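Local coordinates for beta2-microglobulin (PDB 7CPO), which is the light chain of the MHC class I molecule and probably supports the heavy chain that presents peptides to T cells, at residues B[37-42]-B[64-69]; B[28-33]-B[82-87]. One frame throughout, in Å; residues are numbered along the deposited sequence.

Contact 1 (B[37-42]-B[64-69])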
# COMPACT_ATOMS: atom_id res chain seq x y z
N ILE B 37 10.54 12.35 -0.66
CA ILE B 37 9.31 13.00 -1.06
C ILE B 37 9.14 14.22 -0.18
O ILE B 37 9.03 14.09 1.04
CB ILE B 37 8.10 12.06 -0.92
CG1 ILE B 37 8.26 10.88 -1.88
CG2 ILE B 37 6.82 12.82 -1.18
CD1 ILE B 37 7.62 9.62 -1.41
N THR B 38 9.13 15.40 -0.79
CA THR B 38 9.08 16.67 -0.07
C THR B 38 7.86 17.45 -0.51
O THR B 38 7.68 17.72 -1.70
CB THR B 38 10.35 17.49 -0.32
OG1 THR B 38 11.49 16.76 0.14
CG2 THR B 38 10.28 18.81 0.43
N LEU B 39 7.01 17.80 0.46
CA LEU B 39 5.85 18.66 0.20
C LEU B 39 6.30 20.10 0.11
O LEU B 39 6.99 20.60 1.01
CB LEU B 39 4.83 18.53 1.32
CG LEU B 39 3.92 17.31 1.32
CD1 LEU B 39 4.68 16.08 0.82
CD2 LEU B 39 3.38 17.12 2.72
N LEU B 40 5.88 20.78 -0.95
CA LEU B 40 6.26 22.17 -1.19
C LEU B 40 5.03 23.05 -1.21
O LEU B 40 4.00 22.70 -1.80
CB LEU B 40 7.02 22.33 -2.50
CG LEU B 40 8.28 21.48 -2.64
CD1 LEU B 40 8.78 21.53 -4.07
CD2 LEU B 40 9.34 21.96 -1.66
N LYS B 41 5.14 24.20 -0.54
CA LYS B 41 4.19 25.30 -0.64
C LYS B 41 4.96 26.49 -1.20
O LYS B 41 5.89 26.99 -0.56
CB LYS B 41 3.58 25.64 0.72
CG LYS B 41 2.58 26.79 0.72
CD LYS B 41 2.33 27.29 2.16
CE LYS B 41 1.09 28.17 2.27
NZ LYS B 41 1.10 29.00 3.50
N ASN B 42 4.61 26.89 -2.42
CA ASN B 42 5.31 27.97 -3.12
C ASN B 42 6.81 27.70 -3.17
O ASN B 42 7.63 28.60 -2.99
CB ASN B 42 5.00 29.33 -2.48
CG ASN B 42 3.51 29.67 -2.51
OD1 ASN B 42 2.82 29.35 -3.46
ND2 ASN B 42 3.03 30.32 -1.45
N ARG B 64 4.44 4.72 -0.59
CA ARG B 64 4.77 5.69 0.45
C ARG B 64 3.84 6.89 0.34
O ARG B 64 3.68 7.46 -0.75
CB ARG B 64 6.23 6.14 0.33
CG ARG B 64 6.64 7.23 1.33
CD ARG B 64 6.94 6.63 2.69
NE ARG B 64 8.22 5.95 2.70
CZ ARG B 64 8.71 5.29 3.74
NH1 ARG B 64 8.02 5.23 4.87
NH2 ARG B 64 9.90 4.70 3.66
N LEU B 65 3.25 7.27 1.46
CA LEU B 65 2.35 8.41 1.54
C LEU B 65 2.97 9.48 2.43
O LEU B 65 3.55 9.17 3.48
CB LEU B 65 0.98 7.99 2.09
CG LEU B 65 -0.00 9.15 2.27
CD1 LEU B 65 -0.48 9.72 0.91
CD2 LEU B 65 -1.16 8.68 3.11
N VAL B 66 2.86 10.73 1.99
CA VAL B 66 3.45 11.89 2.67
C VAL B 66 2.39 12.97 2.70
O VAL B 66 1.77 13.27 1.67
CB VAL B 66 4.72 12.38 1.95
CG1 VAL B 66 5.34 13.53 2.72
CG2 VAL B 66 5.73 11.24 1.79
N TYR B 67 2.16 13.56 3.87
CA TYR B 67 1.06 14.50 3.96
C TYR B 67 1.29 15.50 5.08
O TYR B 67 2.17 15.32 5.94
CB TYR B 67 -0.28 13.77 4.14
CG TYR B 67 -0.36 12.93 5.39
CD1 TYR B 67 -0.91 13.44 6.56
CD2 TYR B 67 0.10 11.62 5.40
CE1 TYR B 67 -0.98 12.67 7.71
CE2 TYR B 67 0.03 10.84 6.55
CZ TYR B 67 -0.51 11.37 7.70
OH TYR B 67 -0.58 10.60 8.84
N ALA B 68 0.49 16.57 5.06
CA ALA B 68 0.60 17.67 6.01
C ALA B 68 -0.70 18.45 6.00
O ALA B 68 -1.33 18.60 4.96
CB ALA B 68 1.77 18.60 5.68
N LYS B 69 -1.11 18.90 7.18
CA LYS B 69 -2.26 19.78 7.28
C LYS B 69 -1.90 21.15 6.73
O LYS B 69 -0.74 21.58 6.78
CB LYS B 69 -2.74 19.88 8.73
CG LYS B 69 -3.55 18.67 9.22
CD LYS B 69 -4.37 18.99 10.48
CE LYS B 69 -3.48 19.39 11.67
NZ LYS B 69 -3.42 18.35 12.75
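Strand 37-41 faces strand 64-69 across the interior of the domain, and V66 is the residue on which the packing centres. Its two methyls are shared between two partners. V66 CG2, beside the backbone N, meets I37 CG2 at 3.5 Å. V66 CG1, anti to the backbone N (chi1 -177°), meets L39 CD1 at 3.2 Å. L39 has CG anti to its carbonyl carbon; CD1 goes to V66 and CD2 toward A68. L39 CD2 lies 3.7 Å from A68 CB and 3.5 Å from the backbone C of Y67. The segment axes come within 7.6 Å at 28°, and no hydrogen bond joins them. This is face-to-face packing of the two sheets of an immunoglobulin C1-set sandwich. The I37 and L39 side chains also touch C25, and I37 touches C80, the two halves of the intersheet disulfide. The R64 end is looser. There I37 CD1 reaches the aliphatic stem of R64, 3.8 Å from CG. The R64 chain then bends at chi2 and chi3, and its NH1 is hydrogen-bonded to S52 O. An alanine in place of I37 would probably loosen the packing on V66 CG2 and the R64 stem, since CG2 and CD1 would be gone. On the far side of strand 64-69, L65 and Y67 pack on P237 and S239 of the MHC class I antigen chain.

Contact 2 (B[28-33]-B[82-87])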
# COMPACT_ATOMS: atom_id res chain seq x y z
N GLU B 28 4.03 5.17 -5.74
CA GLU B 28 3.85 3.74 -5.76
C GLU B 28 4.55 3.18 -6.98
O GLU B 28 5.01 3.93 -7.85
CB GLU B 28 2.36 3.37 -5.72
CG GLU B 28 1.57 3.65 -7.00
CD GLU B 28 0.21 2.95 -7.00
OE1 GLU B 28 -0.21 2.50 -5.92
OE2 GLU B 28 -0.44 2.84 -8.06
N SER B 29 4.67 1.85 -7.02
CA SER B 29 5.17 1.11 -8.17
C SER B 29 6.67 1.31 -8.42
O SER B 29 7.14 1.07 -9.52
CB SER B 29 4.37 1.46 -9.43
OG SER B 29 2.99 1.23 -9.19
N PHE B 30 7.44 1.71 -7.41
CA PHE B 30 8.87 1.97 -7.60
C PHE B 30 9.72 0.93 -6.89
O PHE B 30 9.26 0.17 -6.03
CB PHE B 30 9.25 3.38 -7.11
CG PHE B 30 8.92 3.64 -5.66
CD1 PHE B 30 9.88 3.44 -4.67
CD2 PHE B 30 7.66 4.10 -5.28
CE1 PHE B 30 9.58 3.68 -3.33
CE2 PHE B 30 7.36 4.33 -3.95
CZ PHE B 30 8.32 4.13 -2.97
N HIS B 31 11.00 0.91 -7.26
CA HIS B 31 11.97 0.00 -6.70
C HIS B 31 13.37 0.51 -7.05
O HIS B 31 13.57 0.99 -8.18
CB HIS B 31 11.76 -1.41 -7.26
CG HIS B 31 12.33 -2.48 -6.39
ND1 HIS B 31 13.68 -2.70 -6.27
CD2 HIS B 31 11.72 -3.37 -5.57
CE1 HIS B 31 13.89 -3.69 -5.41
NE2 HIS B 31 12.71 -4.11 -4.97
N PRO B 32 14.35 0.45 -6.14
CA PRO B 32 14.38 0.06 -4.72
C PRO B 32 13.57 1.04 -3.85
O PRO B 32 13.07 2.02 -4.38
CB PRO B 32 15.88 0.12 -4.39
CG PRO B 32 16.41 1.15 -5.31
CD PRO B 32 15.68 0.90 -6.60
N PRO B 33 13.43 0.76 -2.55
CA PRO B 33 12.50 1.56 -1.73
C PRO B 33 13.01 2.93 -1.31
O PRO B 33 12.20 3.76 -0.87
CB PRO B 33 12.26 0.68 -0.50
CG PRO B 33 13.52 -0.15 -0.41
CD PRO B 33 13.90 -0.43 -1.82
N VAL B 82 9.75 14.68 -5.79
CA VAL B 82 10.10 13.27 -5.65
C VAL B 82 11.50 13.05 -6.22
O VAL B 82 11.76 13.39 -7.38
CB VAL B 82 9.09 12.37 -6.38
CG1 VAL B 82 9.53 10.90 -6.31
CG2 VAL B 82 7.69 12.56 -5.81
N GLU B 83 12.39 12.48 -5.41
CA GLU B 83 13.72 12.08 -5.84
C GLU B 83 13.86 10.57 -5.72
O GLU B 83 13.48 9.99 -4.70
CB GLU B 83 14.80 12.77 -5.02
CG GLU B 83 14.59 14.25 -4.88
CD GLU B 83 15.39 14.82 -3.74
OE1 GLU B 83 14.80 15.23 -2.72
OE2 GLU B 83 16.62 14.82 -3.86
N HIS B 84 14.43 9.93 -6.75
CA HIS B 84 14.55 8.48 -6.78
C HIS B 84 15.64 8.08 -7.76
O HIS B 84 15.93 8.80 -8.72
CB HIS B 84 13.23 7.81 -7.17
CG HIS B 84 13.25 6.32 -7.07
ND1 HIS B 84 13.14 5.49 -8.17
CD2 HIS B 84 13.36 5.50 -5.99
CE1 HIS B 84 13.19 4.23 -7.77
NE2 HIS B 84 13.32 4.21 -6.46
N ILE B 85 16.22 6.90 -7.52
CA ILE B 85 17.35 6.40 -8.31
C ILE B 85 17.04 6.35 -9.80
O ILE B 85 17.95 6.46 -10.63
CB ILE B 85 17.77 5.01 -7.79
CG1 ILE B 85 19.06 4.54 -8.45
CG2 ILE B 85 16.66 4.02 -8.01
CD1 ILE B 85 20.27 4.82 -7.64
N THR B 86 15.77 6.17 -10.16
CA THR B 86 15.36 6.15 -11.56
C THR B 86 15.13 7.54 -12.14
O THR B 86 14.90 7.66 -13.35
CB THR B 86 14.08 5.33 -11.73
OG1 THR B 86 13.02 5.95 -10.99
CG2 THR B 86 14.30 3.90 -11.25
N LEU B 87 15.15 8.58 -11.31
CA LEU B 87 14.86 9.93 -11.77
C LEU B 87 16.15 10.74 -11.80
O LEU B 87 16.64 11.17 -10.74
CB LEU B 87 13.83 10.60 -10.85
CG LEU B 87 12.48 9.89 -10.76
CD1 LEU B 87 11.48 10.71 -9.95
CD2 LEU B 87 11.95 9.57 -12.15
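H84 reaches from segment 82-87 toward the loop that follows strand 21-30. CB leads to CG, which lies anti to the backbone N (chi1 -173°). From there the ring divides its two nitrogens between the segments. H84 ND1 turns back to its own segment and shares a hydrogen bond of 2.9 Å with T86 OG1. H84 CE1, between the nitrogens, lies 3.3 Å from H31 O. At the tip, H84 NE2 donates to P32 O over 3.0 Å. This bond is nearly straight at 162° and runs close to the ring plane. Bonds at both nitrogens would fix the ring's rotation. H84 begins a type I beta turn to L87, closed by L87 N to H84 O. The H84 side chain links this turn, at one end of an immunoglobulin C1-set sandwich, to the loop crossing from strand 21-30 to strand 36-41, where a cis peptide bond precedes P32. The F30 edge points at the face of H84, with planes at 71° and centroids 5.5 Å apart. I85 CG2 lies over the other face, near the rim, and also touches P32 CD at 3.6 Å. P32 packs on L94 and H31 on G121 of the MHC class I antigen chain.

Overall arrangement
From the N terminus, the chain first runs through strand 6-11 and strand 21-30. It leaves strand 21-30 through segment 28-33, the first half of contact 2. It then crosses to the other sheet and enters strand 36-41, the first half of contact 1. It goes back to the first sheet at strand 49-56 and then runs along its neighbour, strand 62-70, where contact 1 closes a loop with 21 residues between its segments. Strand 78-83 follows, and contact 2 closes a wider loop of 48. Contact 1 is thus nested inside contact 2. Contact 1 packs strand on strand between the sheets; contact 2 joins the loop between them to the turn after strand 78-83.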